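Local coordinates for substrate-binding protein (Synechococcus sp., PDB 6WPN), which probably binds an oligosaccharide or related sugar in the periplasm as the solute-recognising component of a transport system of this marine cyanobacterium, at residues A136-Y140 with A318-T322; E195-F200 with I395-L399; A279-P284 with Q363-A367. All coordinates share one frame; numbering follows the deposited sequence.

Interaction 1 of 3, residues A136-Y140 with A318-T322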
loop_
_atom_site.group_PDB
_atom_site.type_symbol
_atom_site.label_atom_id
_atom_site.label_comp_id
_atom_site.label_asym_id
_atom_site.label_seq_id
_atom_site.Cartn_x
_atom_site.Cartn_y
_atom_site.Cartn_z
ATOM N N ALA A 136 -7.551 14.558 6.979
ATOM C CA ALA A 136 -7.387 13.237 7.561
ATOM C C ALA A 136 -6.299 13.265 8.621
ATOM O O ALA A 136 -5.397 14.107 8.594
ATOM C CB ALA A 136 -7.053 12.192 6.489
ATOM N N ILE A 137 -6.406 12.330 9.552
ATOM C CA ILE A 137 -5.400 12.109 10.584
ATOM C C ILE A 137 -4.623 10.852 10.212
ATOM O O ILE A 137 -5.246 9.825 9.905
ATOM C CB ILE A 137 -6.045 11.964 11.974
ATOM C CG1 ILE A 137 -6.667 13.291 12.408
ATOM C CG2 ILE A 137 -5.026 11.484 13.003
ATOM C CD1 ILE A 137 -7.581 13.167 13.606
ATOM N N PRO A 138 -3.294 10.886 10.209
ATOM C CA PRO A 138 -2.535 9.680 9.864
ATOM C C PRO A 138 -2.727 8.599 10.913
ATOM O O PRO A 138 -2.773 8.872 12.114
ATOM C CB PRO A 138 -1.078 10.165 9.824
ATOM C CG PRO A 138 -1.162 11.646 9.738
ATOM C CD PRO A 138 -2.419 12.043 10.441
ATOM N N TRP A 139 -2.847 7.362 10.442
ATOM C CA TRP A 139 -2.971 6.221 11.334
ATOM C C TRP A 139 -1.684 5.408 11.270
ATOM O O TRP A 139 -0.656 5.835 11.799
ATOM C CB TRP A 139 -4.194 5.380 10.966
ATOM C CG TRP A 139 -4.540 4.336 11.978
ATOM C CD1 TRP A 139 -3.901 4.091 13.159
ATOM C CD2 TRP A 139 -5.593 3.373 11.885
ATOM N NE1 TRP A 139 -4.496 3.038 13.811
ATOM C CE2 TRP A 139 -5.540 2.581 13.049
ATOM C CE3 TRP A 139 -6.582 3.106 10.931
ATOM C CZ2 TRP A 139 -6.437 1.541 13.285
ATOM C CZ3 TRP A 139 -7.475 2.072 11.169
ATOM C CH2 TRP A 139 -7.394 1.303 12.335
ATOM N N TYR A 140 -1.718 4.242 10.643
ATOM C CA TYR A 140 -0.532 3.413 10.504
ATOM C C TYR A 140 -0.048 3.415 9.059
ATOM O O TYR A 140 -0.684 3.964 8.156
ATOM C CB TYR A 140 -0.807 1.980 10.964
ATOM C CG TYR A 140 -1.766 1.218 10.082
ATOM C CD1 TYR A 140 -3.137 1.333 10.252
ATOM C CD2 TYR A 140 -1.298 0.366 9.091
ATOM C CE1 TYR A 140 -4.014 0.626 9.455
ATOM C CE2 TYR A 140 -2.172 -0.343 8.284
ATOM C CZ TYR A 140 -3.523 -0.209 8.474
ATOM O OH TYR A 140 -4.390 -0.916 7.678
ATOM N N ALA A 318 -10.812 9.555 16.369
ATOM C CA ALA A 318 -9.660 9.412 15.487
ATOM C C ALA A 318 -8.361 9.707 16.227
ATOM O O ALA A 318 -7.333 9.069 15.965
ATOM C CB ALA A 318 -9.811 10.324 14.269
ATOM N N LEU A 319 -8.381 10.678 17.148
ATOM C CA LEU A 319 -7.197 10.964 17.956
ATOM C C LEU A 319 -6.911 9.845 18.953
ATOM O O LEU A 319 -5.746 9.517 19.206
ATOM C CB LEU A 319 -7.361 12.298 18.687
ATOM C CG LEU A 319 -7.347 13.565 17.829
ATOM C CD1 LEU A 319 -7.826 14.769 18.626
ATOM C CD2 LEU A 319 -5.951 13.806 17.291
ATOM N N PHE A 320 -7.958 9.248 19.529
ATOM C CA PHE A 320 -7.764 8.138 20.458
ATOM C C PHE A 320 -7.178 6.922 19.754
ATOM O O PHE A 320 -6.275 6.265 20.285
ATOM C CB PHE A 320 -9.085 7.782 21.141
ATOM C CG PHE A 320 -8.985 6.624 22.100
ATOM C CD1 PHE A 320 -8.468 6.800 23.374
ATOM C CD2 PHE A 320 -9.430 5.362 21.732
ATOM C CE1 PHE A 320 -8.385 5.739 24.259
ATOM C CE2 PHE A 320 -9.351 4.297 22.613
ATOM C CZ PHE A 320 -8.825 4.486 23.877
ATOM N N LEU A 321 -7.686 6.600 18.564
ATOM C CA LEU A 321 -7.178 5.443 17.836
ATOM C C LEU A 321 -5.735 5.642 17.403
ATOM O O LEU A 321 -5.007 4.663 17.205
ATOM C CB LEU A 321 -8.053 5.162 16.615
ATOM C CG LEU A 321 -9.431 4.553 16.874
ATOM C CD1 LEU A 321 -10.269 4.571 15.604
ATOM C CD2 LEU A 321 -9.303 3.139 17.421
ATOM N N THR A 322 -5.305 6.892 17.254
ATOM C CA THR A 322 -3.982 7.203 16.735
ATOM C C THR A 322 -3.061 7.812 17.788
ATOM O O THR A 322 -2.055 8.433 17.433
ATOM C CB THR A 322 -4.103 8.142 15.535
ATOM O OG1 THR A 322 -4.696 9.375 15.958
ATOM C CG2 THR A 322 -4.971 7.515 14.457
#
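With chi1 at -67°, Ile137 sets CG2 anti to its backbone N and sends CG1 beside that N, which splits the side chain between two targets on segment 318-322. The CD1 tip beyond CG1 meets Ala318 CB at 3.7 Å. The Ile137 and Leu319 side chains cross at about a right angle, with Ile137 CD1 lying 4.1 Å from Leu319 CD2. The other branch, Ile137 CG2, rests 3.6 Å from Thr322 OG1. Thr322, the first residue to leave helical geometry, holds OG1 between its own N and carbonyl carbon (chi1 63°), a position from which the hydroxyl can reach back one turn. There OG1 donates to Ala318 O over 2.7 Å, tilted 19° from the carbonyl plane, and it also hydrogen-bonds Tyr119 OH, so the buried hydroxyl has two partners. The same rotation sets Thr322 CG2 anti to the carbonyl carbon, toward Pro138 O at 3.5 Å and Trp139 CD1 at 3.8 Å, the methyl approaching the indole obliquely. No hydrogen bond joins the two segments, so apolar fit carries the contact, while the strand takes its backbone bonds from Leu302 and Met300 of strand 295-303. Leu321 also touches Val48 of helix 42-55 and Leu302 of strand 295-303. The packing of a helix on a mixed sheet through its last turn is consistent with the alpha/beta architecture of bacterial extracellular solute-binding proteins.

Interaction 2 of 3, residues E195-F200 with I395-L399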
loop_
_atom_site.group_PDB
_atom_site.type_symbol
_atom_site.label_atom_id
_atom_site.label_comp_id
_atom_site.label_asym_id
_atom_site.label_seq_id
_atom_site.Cartn_x
_atom_site.Cartn_y
_atom_site.Cartn_z
ATOM N N GLU A 195 1.195 -1.810 -7.214
ATOM C CA GLU A 195 2.643 -1.965 -7.281
ATOM C C GLU A 195 3.160 -1.690 -8.683
ATOM O O GLU A 195 4.238 -1.115 -8.855
ATOM C CB GLU A 195 3.053 -3.368 -6.827
ATOM C CG GLU A 195 4.563 -3.539 -6.696
ATOM C CD GLU A 195 4.979 -4.972 -6.428
ATOM O OE1 GLU A 195 4.088 -5.815 -6.162
ATOM O OE2 GLU A 195 6.198 -5.256 -6.503
ATOM N N LEU A 196 2.398 -2.088 -9.701
ATOM C CA LEU A 196 2.821 -1.832 -11.071
ATOM C C LEU A 196 2.869 -0.338 -11.354
ATOM O O LEU A 196 3.874 0.180 -11.849
ATOM C CB LEU A 196 1.871 -2.530 -12.041
ATOM C CG LEU A 196 2.260 -2.539 -13.513
ATOM C CD1 LEU A 196 3.521 -3.320 -13.747
ATOM C CD2 LEU A 196 1.119 -3.124 -14.299
ATOM N N LEU A 197 1.801 0.378 -11.002
ATOM C CA LEU A 197 1.800 1.828 -11.159
ATOM C C LEU A 197 2.907 2.466 -10.335
ATOM O O LEU A 197 3.512 3.458 -10.756
ATOM C CB LEU A 197 0.442 2.400 -10.762
ATOM C CG LEU A 197 0.200 3.850 -11.177
ATOM C CD1 LEU A 197 0.185 3.958 -12.696
ATOM C CD2 LEU A 197 -1.096 4.364 -10.589
ATOM N N GLU A 198 3.170 1.928 -9.144
ATOM C CA GLU A 198 4.269 2.443 -8.336
ATOM C C GLU A 198 5.619 2.186 -8.998
ATOM O O GLU A 198 6.532 3.015 -8.892
ATOM C CB GLU A 198 4.224 1.832 -6.936
ATOM C CG GLU A 198 3.034 2.293 -6.098
ATOM C CD GLU A 198 2.738 1.364 -4.932
ATOM O OE1 GLU A 198 3.374 0.294 -4.850
ATOM O OE2 GLU A 198 1.882 1.713 -4.090
ATOM N N SER A 199 5.767 1.050 -9.693
ATOM C CA SER A 199 7.019 0.794 -10.401
ATOM C C SER A 199 7.242 1.819 -11.502
ATOM O O SER A 199 8.381 2.230 -11.757
ATOM C CB SER A 199 7.033 -0.614 -10.991
ATOM O OG SER A 199 6.258 -0.668 -12.175
ATOM N N PHE A 200 6.161 2.241 -12.168
ATOM C CA PHE A 200 6.263 3.319 -13.145
ATOM C C PHE A 200 6.876 4.555 -12.509
ATOM O O PHE A 200 7.810 5.154 -13.055
ATOM C CB PHE A 200 4.883 3.640 -13.733
ATOM C CG PHE A 200 4.444 2.698 -14.828
ATOM C CD1 PHE A 200 3.995 1.425 -14.535
ATOM C CD2 PHE A 200 4.470 3.095 -16.152
ATOM C CE1 PHE A 200 3.594 0.558 -15.537
ATOM C CE2 PHE A 200 4.068 2.231 -17.159
ATOM C CZ PHE A 200 3.629 0.961 -16.846
ATOM N N ILE A 395 -4.206 2.350 -17.725
ATOM C CA ILE A 395 -2.841 1.921 -18.005
ATOM C C ILE A 395 -2.734 0.400 -17.930
ATOM O O ILE A 395 -2.187 -0.241 -18.834
ATOM C CB ILE A 395 -1.855 2.609 -17.044
ATOM C CG1 ILE A 395 -1.836 4.119 -17.302
ATOM C CG2 ILE A 395 -0.462 2.008 -17.190
ATOM C CD1 ILE A 395 -0.936 4.886 -16.359
ATOM N N TYR A 396 -3.288 -0.200 -16.872
ATOM C CA TYR A 396 -3.215 -1.653 -16.733
ATOM C C TYR A 396 -3.902 -2.362 -17.898
ATOM O O TYR A 396 -3.416 -3.394 -18.379
ATOM C CB TYR A 396 -3.838 -2.103 -15.409
ATOM C CG TYR A 396 -3.001 -1.839 -14.171
ATOM C CD1 TYR A 396 -1.988 -0.889 -14.173
ATOM C CD2 TYR A 396 -3.209 -2.571 -13.009
ATOM C CE1 TYR A 396 -1.232 -0.652 -13.044
ATOM C CE2 TYR A 396 -2.454 -2.350 -11.875
ATOM C CZ TYR A 396 -1.464 -1.390 -11.896
ATOM O OH TYR A 396 -0.709 -1.165 -10.766
ATOM N N THR A 397 -5.038 -1.829 -18.362
ATOM C CA THR A 397 -5.763 -2.452 -19.468
ATOM C C THR A 397 -4.954 -2.410 -20.756
ATOM O O THR A 397 -4.865 -3.412 -21.475
ATOM C CB THR A 397 -7.116 -1.771 -19.672
ATOM O OG1 THR A 397 -7.939 -1.981 -18.517
ATOM C CG2 THR A 397 -7.813 -2.328 -20.907
ATOM N N GLN A 398 -4.386 -1.248 -21.086
ATOM C CA GLN A 398 -3.601 -1.135 -22.312
ATOM C C GLN A 398 -2.314 -1.948 -22.220
ATOM O O GLN A 398 -1.920 -2.611 -23.185
ATOM C CB GLN A 398 -3.294 0.333 -22.615
ATOM C CG GLN A 398 -4.521 1.170 -22.955
ATOM C CD GLN A 398 -5.409 0.518 -24.003
ATOM O OE1 GLN A 398 -4.928 -0.008 -25.009
ATOM N NE2 GLN A 398 -6.717 0.560 -23.774
ATOM N N LEU A 399 -1.648 -1.914 -21.065
ATOM C CA LEU A 399 -0.447 -2.725 -20.898
ATOM C C LEU A 399 -0.779 -4.201 -21.058
ATOM O O LEU A 399 -0.007 -4.961 -21.655
ATOM C CB LEU A 399 0.180 -2.460 -19.530
ATOM C CG LEU A 399 1.434 -3.268 -19.183
ATOM C CD1 LEU A 399 2.527 -3.026 -20.207
ATOM C CD2 LEU A 399 1.930 -2.919 -17.796
#
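Leu197 N donates a hydrogen bond to Tyr396 OH, joining helix segments 195-200 and 395-399 over 3.0 Å with an N-H...O angle of 154°. The amide N lies at the edge of the phenol ring and in its plane. Tyr396 OH is also hydrogen-bonded to Ser193 O, so a buried hydroxyl is gripped by two backbone groups near the start of helix 195-202, and these would hold the ring's far end in place.

The ring contact comes from Leu196. Its CG is anti to the backbone N (chi1 -172°), which carries CD2 over one face of the Tyr396 ring in a CH-pi contact, 3.9 Å from the centroid and offset toward the rim. The leucine and tyrosine side chains run antiparallel past one another, and Leu196 CB lies 3.5 Å from Tyr396 CZ.

Apolar contacts complete the interface. Leu196 and Leu399 meet end on, methyl to methyl, their CD2 atoms 3.6 Å apart. Leu197 CD1 meets Ile395 CD1 at 3.9 Å, the side chains crossing at about a right angle. Phe200 CZ lies 4.3 Å from Leu399 CD2, which approaches the ring at its edge, while Ile395 CG2 comes to the same CZ obliquely.

The segment axes are 11.5 Å apart at closest approach and nearly perpendicular, at 89°, so long side chains, above all the tyrosine, span the separation. Helix 219-233 borders both partners: Leu196 touches Trp228, Phe200 and Ile395 both touch Phe225, and Leu399 touches Thr229. Helix 388-403 also packs through Gln398 against helix 409-427, while Glu198 ties helix 195-202 to strand 137-149 by a salt bridge to Arg144.

Interaction 3 of 3, residues A279-P284 with Q363-A367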
loop_
_atom_site.group_PDB
_atom_site.type_symbol
_atom_site.label_atom_id
_atom_site.label_comp_id
_atom_site.label_asym_id
_atom_site.label_seq_id
_atom_site.Cartn_x
_atom_site.Cartn_y
_atom_site.Cartn_z
ATOM N N ALA A 279 9.436 -20.525 4.795
ATOM C CA ALA A 279 9.864 -19.494 5.732
ATOM C C ALA A 279 11.264 -19.769 6.270
ATOM O O ALA A 279 12.012 -18.827 6.550
ATOM C CB ALA A 279 8.863 -19.376 6.882
ATOM N N ALA A 280 11.644 -21.044 6.399
ATOM C CA ALA A 280 12.974 -21.368 6.909
ATOM C C ALA A 280 14.074 -20.923 5.948
ATOM O O ALA A 280 15.202 -20.667 6.383
ATOM C CB ALA A 280 13.090 -22.867 7.189
ATOM N N VAL A 281 13.768 -20.824 4.652
ATOM C CA VAL A 281 14.715 -20.374 3.638
ATOM C C VAL A 281 14.377 -18.974 3.136
ATOM O O VAL A 281 14.897 -18.548 2.102
ATOM C CB VAL A 281 14.801 -21.367 2.465
ATOM C CG1 VAL A 281 15.164 -22.755 2.975
ATOM C CG2 VAL A 281 13.493 -21.399 1.686
ATOM N N THR A 282 13.495 -18.261 3.833
ATOM C CA THR A 282 13.104 -16.905 3.474
ATOM C C THR A 282 13.942 -15.888 4.241
ATOM O O THR A 282 14.137 -16.030 5.453
ATOM C CB THR A 282 11.621 -16.687 3.782
ATOM O OG1 THR A 282 10.824 -17.561 2.974
ATOM C CG2 THR A 282 11.218 -15.239 3.526
ATOM N N THR A 283 14.436 -14.866 3.539
ATOM C CA THR A 283 15.129 -13.760 4.189
ATOM C C THR A 283 14.504 -12.445 3.735
ATOM O O THR A 283 14.280 -12.249 2.528
ATOM C CB THR A 283 16.629 -13.757 3.881
ATOM O OG1 THR A 283 16.821 -13.707 2.465
ATOM C CG2 THR A 283 17.298 -15.004 4.448
ATOM N N PRO A 284 14.211 -11.526 4.650
ATOM C CA PRO A 284 13.701 -10.216 4.231
ATOM C C PRO A 284 14.814 -9.379 3.618
ATOM O O PRO A 284 15.961 -9.414 4.069
ATOM C CB PRO A 284 13.187 -9.597 5.539
ATOM C CG PRO A 284 13.135 -10.741 6.529
ATOM C CD PRO A 284 14.206 -11.682 6.113
ATOM N N GLN A 363 13.474 -14.003 12.675
ATOM C CA GLN A 363 13.108 -13.635 11.312
ATOM C C GLN A 363 12.086 -12.503 11.298
ATOM O O GLN A 363 12.221 -11.544 10.530
ATOM C CB GLN A 363 12.567 -14.860 10.577
ATOM C CG GLN A 363 12.305 -14.646 9.100
ATOM C CD GLN A 363 11.796 -15.904 8.431
ATOM O OE1 GLN A 363 10.863 -16.542 8.917
ATOM N NE2 GLN A 363 12.423 -16.284 7.323
ATOM N N ILE A 364 11.056 -12.597 12.147
ATOM C CA ILE A 364 10.028 -11.557 12.201
ATOM C C ILE A 364 10.630 -10.244 12.677
ATOM O O ILE A 364 10.273 -9.162 12.195
ATOM C CB ILE A 364 8.861 -11.996 13.109
ATOM C CG1 ILE A 364 8.128 -13.197 12.509
ATOM C CG2 ILE A 364 7.905 -10.839 13.354
ATOM C CD1 ILE A 364 7.709 -13.002 11.075
ATOM N N ARG A 365 11.554 -10.322 13.632
ATOM C CA ARG A 365 12.230 -9.126 14.109
ATOM C C ARG A 365 13.086 -8.509 13.006
ATOM O O ARG A 365 13.106 -7.283 12.846
ATOM C CB ARG A 365 13.062 -9.478 15.345
ATOM C CG ARG A 365 13.744 -8.316 16.038
ATOM C CD ARG A 365 15.155 -8.142 15.535
ATOM N NE ARG A 365 15.917 -7.227 16.376
ATOM C CZ ARG A 365 16.924 -7.600 17.158
ATOM N NH1 ARG A 365 17.290 -8.877 17.200
ATOM N NH2 ARG A 365 17.570 -6.696 17.887
ATOM N N ASP A 366 13.784 -9.347 12.227
ATOM C CA ASP A 366 14.588 -8.847 11.114
ATOM C C ASP A 366 13.731 -8.109 10.095
ATOM O O ASP A 366 14.152 -7.084 9.543
ATOM C CB ASP A 366 15.331 -9.992 10.421
ATOM C CG ASP A 366 16.339 -10.683 11.321
ATOM O OD1 ASP A 366 16.793 -10.064 12.313
ATOM O OD2 ASP A 366 16.688 -11.849 11.022
ATOM N N ALA A 367 12.534 -8.625 9.814
ATOM C CA ALA A 367 11.677 -7.984 8.826
ATOM C C ALA A 367 11.138 -6.659 9.346
ATOM O O ALA A 367 11.177 -5.645 8.640
ATOM C CB ALA A 367 10.539 -8.926 8.438
#
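Ala279 O is gripped by two donors, Gln363 NE2 at 2.7 Å and the backbone N of Thr282 at 3.1 Å, at a helix-to-strand turn of this alpha/beta solute-binding fold. The turn joins helix 276-280 to strand 282-285, and helix 359-374 supplies the glutamine. Gln363 keeps CG anti to its backbone N (chi1 -173°) and stays extended beyond it, which carries the amide across to the turn. Its bond to Ala279 O is fairly straight, 157° at the hydrogen, and lies in the carbonyl plane. Thr282 O also lies very close to NE2, but this weak bond is bent and too short to be sure of. Gln272 NE2 donates to OE1, which would fix the amide's rotation. A leucine here would probably leave Ala279 O with only the Thr282 N donor of its two and Gln272 NE2 without its acceptor, so that the turn would be held less firmly to the helix. Further along, the strand and helix segments run at 30° to one another, their axes 8.2 Å apart, and Leu145 of strand 137-149 touches both Pro284 and Ala367. The apolar end of the contact is Pro284 CG resting against Ala367 CB at 3.7 Å.

Followed from the N terminus, the chain enters strand 137-149 at interaction 1, which closes only when helix 311-321 returns 178 residues later. Helix 195-202 opens interaction 2 inside that loop, and helix 388-403 closes it after interaction 1 is complete, so these two cross. Interaction 3 also crosses interaction 1, running from 279-284 to 363-367, but it is nested wholly within the loop of interaction 2. Interactions 1 and 3 reach neighbouring strands of one mixed sheet, whereas interaction 2 joins two helices on the opposite side of the chain's centre from interaction 1. Their centres lie about 29 to 30 Å apart, and no two touch.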